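Local structure of 6-phosphogluconate dehydrogenase, NAD-binding (Geobacter metallireducens, 3PEF) at residues M182-K194 with D275-R287. The protein binds NADP+ and probably acts as a beta-hydroxyacid dehydrogenase that reduces succinic semialdehyde to gamma-hydroxybutyrate. The protein carries 2 engineered substitutions. Numbering follows the deposited sequence.
Sequences MACFCEGLALGEK and DEDFSAIFKTYER. Engineered in segment 275-287: Y285 (natural residue Ile).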
ATOM      1  N   MET A 182       8.428 -10.796  -6.880  1.00 22.86           N
ATOM      2  CA  MET A 182       9.129 -11.439  -5.762  1.00 16.33           C
ATOM      3  C   MET A 182       8.387 -11.192  -4.434  1.00 20.84           C
ATOM      4  O   MET A 182       8.159 -12.119  -3.634  1.00 21.88           O
ATOM      5  CB  MET A 182      10.592 -10.971  -5.676  1.00 20.70           C
ATOM      6  CG  MET A 182      11.397 -11.593  -4.517  1.00 18.40           C
ATOM      7  SD  MET A 182      11.544 -13.403  -4.611  1.00 29.62           S
ATOM      8  CE  MET A 182      12.605 -13.552  -6.044  1.00 69.05           C
ATOM      9  N   ALA A 183       7.989  -9.947  -4.211  1.00 21.65           N
ATOM     10  CA  ALA A 183       7.260  -9.598  -2.995  1.00 22.20           C
ATOM     11  C   ALA A 183       5.966 -10.415  -2.884  1.00 22.26           C
ATOM     12  O   ALA A 183       5.649 -10.958  -1.822  1.00 26.72           O
ATOM     13  CB  ALA A 183       6.960  -8.105  -2.957  1.00 26.25           C
ATOM     14  N   CYS A 184       5.232 -10.519  -3.988  1.00 18.80           N
ATOM     15  CA  CYS A 184       3.973 -11.248  -3.973  1.00 25.05           C
ATOM     16  C   CYS A 184       4.208 -12.739  -3.752  1.00 27.57           C
ATOM     17  O   CYS A 184       3.502 -13.373  -2.983  1.00 26.76           O
ATOM     18  CB  CYS A 184       3.206 -11.017  -5.278  1.00 21.39           C
ATOM     19  SG  CYS A 184       2.590  -9.330  -5.401  1.00 30.64           S
ATOM     20  N   PHE A 185       5.206 -13.281  -4.447  1.00 26.36           N
ATOM     21  CA  PHE A 185       5.561 -14.692  -4.380  1.00 21.51           C
ATOM     22  C   PHE A 185       5.878 -15.069  -2.929  1.00 28.42           C
ATOM     23  O   PHE A 185       5.389 -16.071  -2.416  1.00 25.14           O
ATOM     24  CB  PHE A 185       6.774 -14.914  -5.296  1.00 25.26           C
ATOM     25  CG  PHE A 185       7.309 -16.335  -5.326  1.00 22.08           C
ATOM     26  CD1 PHE A 185       6.494 -17.403  -5.683  1.00 23.08           C
ATOM     27  CD2 PHE A 185       8.657 -16.580  -5.073  1.00 23.49           C
ATOM     28  CE1 PHE A 185       7.001 -18.702  -5.752  1.00 20.28           C
ATOM     29  CE2 PHE A 185       9.186 -17.885  -5.129  1.00 25.07           C
ATOM     30  CZ  PHE A 185       8.356 -18.944  -5.466  1.00 25.37           C
ATOM     31  N   CYS A 186       6.681 -14.241  -2.266  1.00 20.37           N
ATOM     32  CA  CYS A 186       7.056 -14.489  -0.884  1.00 24.93           C
ATOM     33  C   CYS A 186       5.867 -14.388   0.074  1.00 31.40           C
ATOM     34  O   CYS A 186       5.737 -15.201   0.978  1.00 30.65           O
ATOM     35  CB  CYS A 186       8.190 -13.555  -0.458  1.00 25.03           C
ATOM     36  SG  CYS A 186       9.755 -13.912  -1.308  1.00 29.97           S
ATOM     37  N   GLU A 187       5.001 -13.398  -0.126  1.00 27.83           N
ATOM     38  CA  GLU A 187       3.786 -13.313   0.660  1.00 30.45           C
ATOM     39  C   GLU A 187       2.984 -14.605   0.522  1.00 28.37           C
ATOM     40  O   GLU A 187       2.409 -15.076   1.485  1.00 23.42           O
ATOM     41  CB  GLU A 187       2.941 -12.090   0.263  1.00 30.43           C
ATOM     42  CG  GLU A 187       3.417 -10.815   0.908  1.00 30.47           C
ATOM     43  CD  GLU A 187       2.528  -9.615   0.624  1.00 35.97           C
ATOM     44  OE1 GLU A 187       1.422  -9.785   0.053  1.00 26.54           O
ATOM     45  OE2 GLU A 187       2.948  -8.489   0.987  1.00 36.81           O
ATOM     46  N   GLY A 188       2.954 -15.179  -0.678  1.00 27.33           N
ATOM     47  CA  GLY A 188       2.224 -16.417  -0.904  1.00 25.13           C
ATOM     48  C   GLY A 188       2.827 -17.640  -0.222  1.00 25.60           C
ATOM     49  O   GLY A 188       2.125 -18.448   0.387  1.00 27.56           O
ATOM     50  N   LEU A 189       4.137 -17.786  -0.315  1.00 22.84           N
ATOM     51  CA  LEU A 189       4.802 -18.875   0.392  1.00 24.39           C
ATOM     52  C   LEU A 189       4.657 -18.751   1.902  1.00 25.98           C
ATOM     53  O   LEU A 189       4.529 -19.753   2.609  1.00 28.69           O
ATOM     54  CB  LEU A 189       6.278 -18.896   0.047  1.00 24.25           C
ATOM     55  CG  LEU A 189       6.583 -19.289  -1.392  1.00 30.77           C
ATOM     56  CD1 LEU A 189       8.055 -19.019  -1.703  1.00 29.30           C
ATOM     57  CD2 LEU A 189       6.214 -20.768  -1.603  1.00 29.94           C
ATOM     58  N   ALA A 190       4.686 -17.522   2.405  1.00 24.27           N
ATOM     59  CA  ALA A 190       4.644 -17.323   3.848  1.00 25.25           C
ATOM     60  C   ALA A 190       3.229 -17.563   4.339  1.00 27.75           C
ATOM     61  O   ALA A 190       3.021 -18.168   5.389  1.00 32.15           O
ATOM     62  CB  ALA A 190       5.137 -15.929   4.231  1.00 23.60           C
ATOM     63  N   LEU A 191       2.253 -17.090   3.572  1.00 23.42           N
ATOM     64  CA  LEU A 191       0.849 -17.337   3.898  1.00 26.20           C
ATOM     65  C   LEU A 191       0.571 -18.844   3.898  1.00 28.02           C
ATOM     66  O   LEU A 191      -0.034 -19.373   4.823  1.00 28.28           O
ATOM     67  CB  LEU A 191      -0.066 -16.643   2.880  1.00 23.22           C
ATOM     68  CG  LEU A 191      -1.587 -16.837   3.034  1.00 24.80           C
ATOM     69  CD1 LEU A 191      -2.123 -16.277   4.366  1.00 21.10           C
ATOM     70  CD2 LEU A 191      -2.326 -16.189   1.862  1.00 22.06           C
ATOM     71  N   GLY A 192       1.005 -19.527   2.841  1.00 31.05           N
ATOM     72  CA  GLY A 192       0.817 -20.964   2.735  1.00 30.20           C
ATOM     73  C   GLY A 192       1.412 -21.715   3.917  1.00 35.36           C
ATOM     74  O   GLY A 192       0.768 -22.594   4.502  1.00 34.61           O
ATOM     75  N   GLU A 193       2.647 -21.373   4.274  1.00 31.11           N
ATOM     76  CA  GLU A 193       3.276 -21.975   5.441  1.00 29.08           C
ATOM     77  C   GLU A 193       2.427 -21.802   6.698  1.00 32.38           C
ATOM     78  O   GLU A 193       2.286 -22.730   7.489  1.00 36.15           O
ATOM     79  CB  GLU A 193       4.679 -21.398   5.687  1.00 34.84           C
ATOM     80  CG  GLU A 193       5.705 -21.811   4.640  1.00 62.30           C
ATOM     81  CD  GLU A 193       7.150 -21.541   5.059  1.00 74.90           C
ATOM     82  OE1 GLU A 193       7.387 -21.213   6.248  1.00 77.64           O
ATOM     83  OE2 GLU A 193       8.047 -21.666   4.190  1.00 76.77           O
ATOM     84  N   LYS A 194       1.882 -20.609   6.900  1.00 37.52           N
ATOM     85  CA  LYS A 194       1.112 -20.353   8.117  1.00 36.96           C
ATOM     86  C   LYS A 194      -0.250 -21.043   8.086  1.00 40.04           C
ATOM     87  O   LYS A 194      -0.851 -21.275   9.135  1.00 40.51           O
ATOM     88  CB  LYS A 194       0.969 -18.855   8.396  1.00 40.07           C
ATOM     89  CG  LYS A 194       2.201 -18.228   9.033  1.00 42.30           C
ATOM     90  CD  LYS A 194       1.927 -16.821   9.517  1.00 48.86           C
ATOM     91  CE  LYS A 194       3.218 -16.108   9.930  1.00 53.21           C
ATOM     92  NZ  LYS A 194       4.237 -16.047   8.819  1.00 46.46           N
ATOM     93  N   ASP A 275      22.625  -7.137   1.942  1.00 18.58           N
ATOM     94  CA  ASP A 275      23.708  -7.764   1.187  1.00 17.38           C
ATOM     95  C   ASP A 275      23.424  -9.238   0.855  1.00 24.30           C
ATOM     96  O   ASP A 275      24.243  -9.900   0.227  1.00 26.96           O
ATOM     97  CB  ASP A 275      25.045  -7.668   1.953  1.00 29.57           C
ATOM     98  CG  ASP A 275      25.725  -6.306   1.803  1.00 45.37           C
ATOM     99  OD1 ASP A 275      25.418  -5.560   0.849  1.00 44.08           O
ATOM    100  OD2 ASP A 275      26.585  -5.984   2.646  1.00 52.44           O
ATOM    101  N   GLU A 276      22.279  -9.758   1.276  1.00 21.27           N
ATOM    102  CA  GLU A 276      21.889 -11.104   0.850  1.00 24.72           C
ATOM    103  C   GLU A 276      21.104 -11.016  -0.467  1.00 29.25           C
ATOM    104  O   GLU A 276      20.881  -9.912  -0.987  1.00 19.82           O
ATOM    105  CB  GLU A 276      21.064 -11.785   1.943  1.00 28.95           C
ATOM    106  CG  GLU A 276      21.858 -11.950   3.249  1.00 35.04           C
ATOM    107  CD  GLU A 276      21.013 -12.488   4.386  1.00 41.10           C
ATOM    108  OE1 GLU A 276      19.798 -12.646   4.179  1.00 40.30           O
ATOM    109  OE2 GLU A 276      21.560 -12.747   5.484  1.00 46.20           O
ATOM    110  N   ASP A 277      20.695 -12.159  -1.017  1.00 23.75           N
ATOM    111  CA  ASP A 277      19.891 -12.138  -2.239  1.00 22.45           C
ATOM    112  C   ASP A 277      18.582 -11.394  -2.027  1.00 24.21           C
ATOM    113  O   ASP A 277      18.041 -11.388  -0.918  1.00 21.49           O
ATOM    114  CB  ASP A 277      19.558 -13.550  -2.703  1.00 21.04           C
ATOM    115  CG  ASP A 277      19.045 -13.569  -4.126  1.00 26.97           C
ATOM    116  OD1 ASP A 277      19.784 -13.103  -5.022  1.00 23.95           O
ATOM    117  OD2 ASP A 277      17.901 -14.018  -4.342  1.00 26.61           O
ATOM    118  N   PHE A 278      18.041 -10.797  -3.091  1.00 23.70           N
ATOM    119  CA  PHE A 278      16.788 -10.070  -2.929  1.00 24.40           C
ATOM    120  C   PHE A 278      15.641 -10.987  -2.491  1.00 23.13           C
ATOM    121  O   PHE A 278      14.673 -10.527  -1.901  1.00 22.83           O
ATOM    122  CB  PHE A 278      16.437  -9.228  -4.164  1.00 22.70           C
ATOM    123  CG  PHE A 278      15.915 -10.016  -5.333  1.00 14.39           C
ATOM    124  CD1 PHE A 278      16.696 -10.969  -5.951  1.00 19.97           C
ATOM    125  CD2 PHE A 278      14.640  -9.762  -5.837  1.00 20.86           C
ATOM    126  CE1 PHE A 278      16.212 -11.682  -7.044  1.00 22.71           C
ATOM    127  CE2 PHE A 278      14.157 -10.460  -6.929  1.00 17.66           C
ATOM    128  CZ  PHE A 278      14.948 -11.420  -7.534  1.00 21.47           C
ATOM    129  N   SER A 279      15.766 -12.288  -2.727  1.00 22.66           N
ATOM    130  CA  SER A 279      14.754 -13.217  -2.226  1.00 21.98           C
ATOM    131  C   SER A 279      14.735 -13.268  -0.703  1.00 25.63           C
ATOM    132  O   SER A 279      13.804 -13.813  -0.120  1.00 24.91           O
ATOM    133  CB  SER A 279      14.956 -14.627  -2.790  1.00 22.71           C
ATOM    134  OG  SER A 279      16.294 -15.051  -2.602  1.00 21.63           O
ATOM    135  N   ALA A 280      15.754 -12.695  -0.057  1.00 20.55           N
ATOM    136  CA  ALA A 280      15.759 -12.619   1.405  1.00 22.96           C
ATOM    137  C   ALA A 280      14.589 -11.811   1.976  1.00 24.67           C
ATOM    138  O   ALA A 280      14.310 -11.869   3.176  1.00 28.53           O
ATOM    139  CB  ALA A 280      17.120 -12.085   1.935  1.00 23.26           C
ATOM    140  N   ILE A 281      13.899 -11.052   1.124  1.00 20.98           N
ATOM    141  CA  ILE A 281      12.703 -10.351   1.582  1.00 22.16           C
ATOM    142  C   ILE A 281      11.739 -11.347   2.241  1.00 27.49           C
ATOM    143  O   ILE A 281      10.960 -10.984   3.128  1.00 22.62           O
ATOM    144  CB  ILE A 281      12.003  -9.552   0.437  1.00 20.18           C
ATOM    145  CG1 ILE A 281      10.921  -8.639   1.010  1.00 23.46           C
ATOM    146  CG2 ILE A 281      11.480 -10.488  -0.639  1.00 18.49           C
ATOM    147  CD1 ILE A 281      10.080  -7.881  -0.026  1.00 17.23           C
ATOM    148  N   PHE A 282      11.798 -12.610   1.829  1.00 25.66           N
ATOM    149  CA  PHE A 282      10.972 -13.645   2.456  1.00 25.21           C
ATOM    150  C   PHE A 282      11.096 -13.688   3.980  1.00 29.97           C
ATOM    151  O   PHE A 282      10.134 -14.017   4.680  1.00 26.44           O
ATOM    152  CB  PHE A 282      11.320 -15.030   1.910  1.00 24.16           C
ATOM    153  CG  PHE A 282      10.592 -16.153   2.604  1.00 28.17           C
ATOM    154  CD1 PHE A 282       9.285 -16.485   2.242  1.00 29.68           C
ATOM    155  CD2 PHE A 282      11.208 -16.885   3.609  1.00 33.51           C
ATOM    156  CE1 PHE A 282       8.604 -17.530   2.875  1.00 28.29           C
ATOM    157  CE2 PHE A 282      10.536 -17.934   4.247  1.00 29.80           C
ATOM    158  CZ  PHE A 282       9.233 -18.256   3.880  1.00 28.10           C
ATOM    159  N   LYS A 283      12.286 -13.383   4.488  1.00 28.23           N
ATOM    160  CA  LYS A 283      12.554 -13.508   5.923  1.00 29.28           C
ATOM    161  C   LYS A 283      11.862 -12.445   6.767  1.00 31.66           C
ATOM    162  O   LYS A 283      11.689 -12.620   7.971  1.00 34.03           O
ATOM    163  CB  LYS A 283      14.067 -13.539   6.202  1.00 23.34           C
ATOM    164  CG  LYS A 283      14.711 -14.851   5.799  1.00 22.02           C
ATOM    165  CD  LYS A 283      16.144 -14.968   6.317  1.00 30.70           C
ATOM    166  CE  LYS A 283      17.112 -14.086   5.537  1.00 27.50           C
ATOM    167  NZ  LYS A 283      18.438 -14.020   6.218  1.00 29.42           N
ATOM    168  N   THR A 284      11.458 -11.345   6.136  1.00 25.70           N
ATOM    169  CA  THR A 284      10.675 -10.334   6.830  1.00 31.82           C
ATOM    170  C   THR A 284       9.219 -10.784   6.977  1.00 40.06           C
ATOM    171  O   THR A 284       8.466 -10.202   7.757  1.00 42.10           O
ATOM    172  CB  THR A 284      10.688  -8.998   6.065  1.00 33.62           C
ATOM    173  OG1 THR A 284       9.966  -9.148   4.834  1.00 36.84           O
ATOM    174  CG2 THR A 284      12.108  -8.567   5.757  1.00 32.32           C
ATOM    175  N   TYR A 285       8.816 -11.804   6.221  1.00 40.58           N
ATOM    176  CA  TYR A 285       7.415 -12.249   6.235  1.00 42.69           C
ATOM    177  C   TYR A 285       7.147 -13.333   7.272  1.00 53.86           C
ATOM    178  O   TYR A 285       5.999 -13.736   7.479  1.00 49.13           O
ATOM    179  CB  TYR A 285       6.971 -12.751   4.859  1.00 38.89           C
ATOM    180  CG  TYR A 285       6.709 -11.664   3.841  1.00 40.71           C
ATOM    181  CD1 TYR A 285       5.872 -10.593   4.135  1.00 49.56           C
ATOM    182  CD2 TYR A 285       7.285 -11.718   2.580  1.00 38.85           C
ATOM    183  CE1 TYR A 285       5.627  -9.596   3.200  1.00 50.58           C
ATOM    184  CE2 TYR A 285       7.049 -10.736   1.638  1.00 42.10           C
ATOM    185  CZ  TYR A 285       6.220  -9.675   1.951  1.00 55.75           C
ATOM    186  OH  TYR A 285       5.982  -8.694   1.002  1.00 59.32           O
ATOM    187  N   GLU A 286       8.201 -13.804   7.927  1.00 64.70           N
ATOM    188  CA  GLU A 286       8.043 -14.883   8.892  1.00 76.39           C
ATOM    189  C   GLU A 286       8.939 -14.743  10.132  1.00 86.74           C
ATOM    190  O   GLU A 286       9.771 -15.611  10.413  1.00 93.24           O
ATOM    191  CB  GLU A 286       8.278 -16.224   8.202  1.00 75.29           C
ATOM    192  CG  GLU A 286       9.602 -16.307   7.488  1.00 74.42           C
ATOM    193  CD  GLU A 286      10.247 -17.664   7.655  1.00 81.22           C
ATOM    194  OE1 GLU A 286      11.480 -17.711   7.863  1.00 83.52           O
ATOM    195  OE2 GLU A 286       9.515 -18.678   7.595  1.00 79.71           O
ATOM    196  N   ARG A 287       8.867 -13.539  10.786  1.00 87.81           N
ATOM    197  CA  ARG A 287       9.597 -13.173  12.005  1.00 89.76           C
ATOM    198  C   ARG A 287      11.110 -13.212  11.805  1.00 90.06           C
ATOM    199  O   ARG A 287      11.663 -12.443  11.016  1.00 88.93           O
ATOM    200  CB  ARG A 287       9.202 -14.098  13.157  1.00 20.00           C
ATOM    201  CG  ARG A 287       7.731 -14.023  13.536  1.00 20.00           C
ATOM    202  CD  ARG A 287       7.299 -12.668  14.074  1.00 20.00           C
ATOM    203  NE  ARG A 287       8.019 -12.306  15.291  1.00 20.00           N
ATOM    204  CZ  ARG A 287       7.698 -12.734  16.503  1.00 20.00           C
ATOM    205  NH1 ARG A 287       6.664 -13.551  16.668  1.00 20.00           N
ATOM    206  NH2 ARG A 287       8.410 -12.353  17.555  1.00 20.00           N
TER
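In the all-helical C-terminal domain of this beta-hydroxyacid dehydrogenase, the chain's last residues settle along the end of the long helix 166-194, and M182 meets F278 in a Met-aromatic contact. With CG anti to the backbone N (chi1 180°) and the chain bent beyond it, M182 brings CE to 3.5 Å from F278 CZ while its SD lies near S279 CA. Flexible and unbranched, methionine can follow both the ring and the turn; an alanine here would probably open a gap beside F278 and let that ring, which lies near the NADP+ pocket, shift. D277 forms an Asx turn: its OD2 accepts from S279 N and, at 2.6 Å, from S279 OG; K219 salt-bridges the same oxygen. One helical turn on, small C186 admits the tail closely, its SG 3.7 Å from F282 CB. F282 then reaches L189 CB with CE1, its ring edge facing A190 N. Y285, engineered in place of isoleucine, lays one ring face on E187, whose CG is 3.2 Å from Y285 CZ, a tight fit, with carboxylate and ring planes 84° apart. Here the tail also joins the subunit interface: E187 OE1 is hydrogen-bonded to S258 OG and OE2 to A257 N, both of the second subunit. A190, with only a methyl, allows Y285 CB to within 3.7 Å of its CB. At the helix end, long K194 makes a weak hydrogen bond from NZ to Y285 O (3.2 Å), and Q253 of the second subunit hydrogen-bonds to both, OE1 with NZ and NE2 with O.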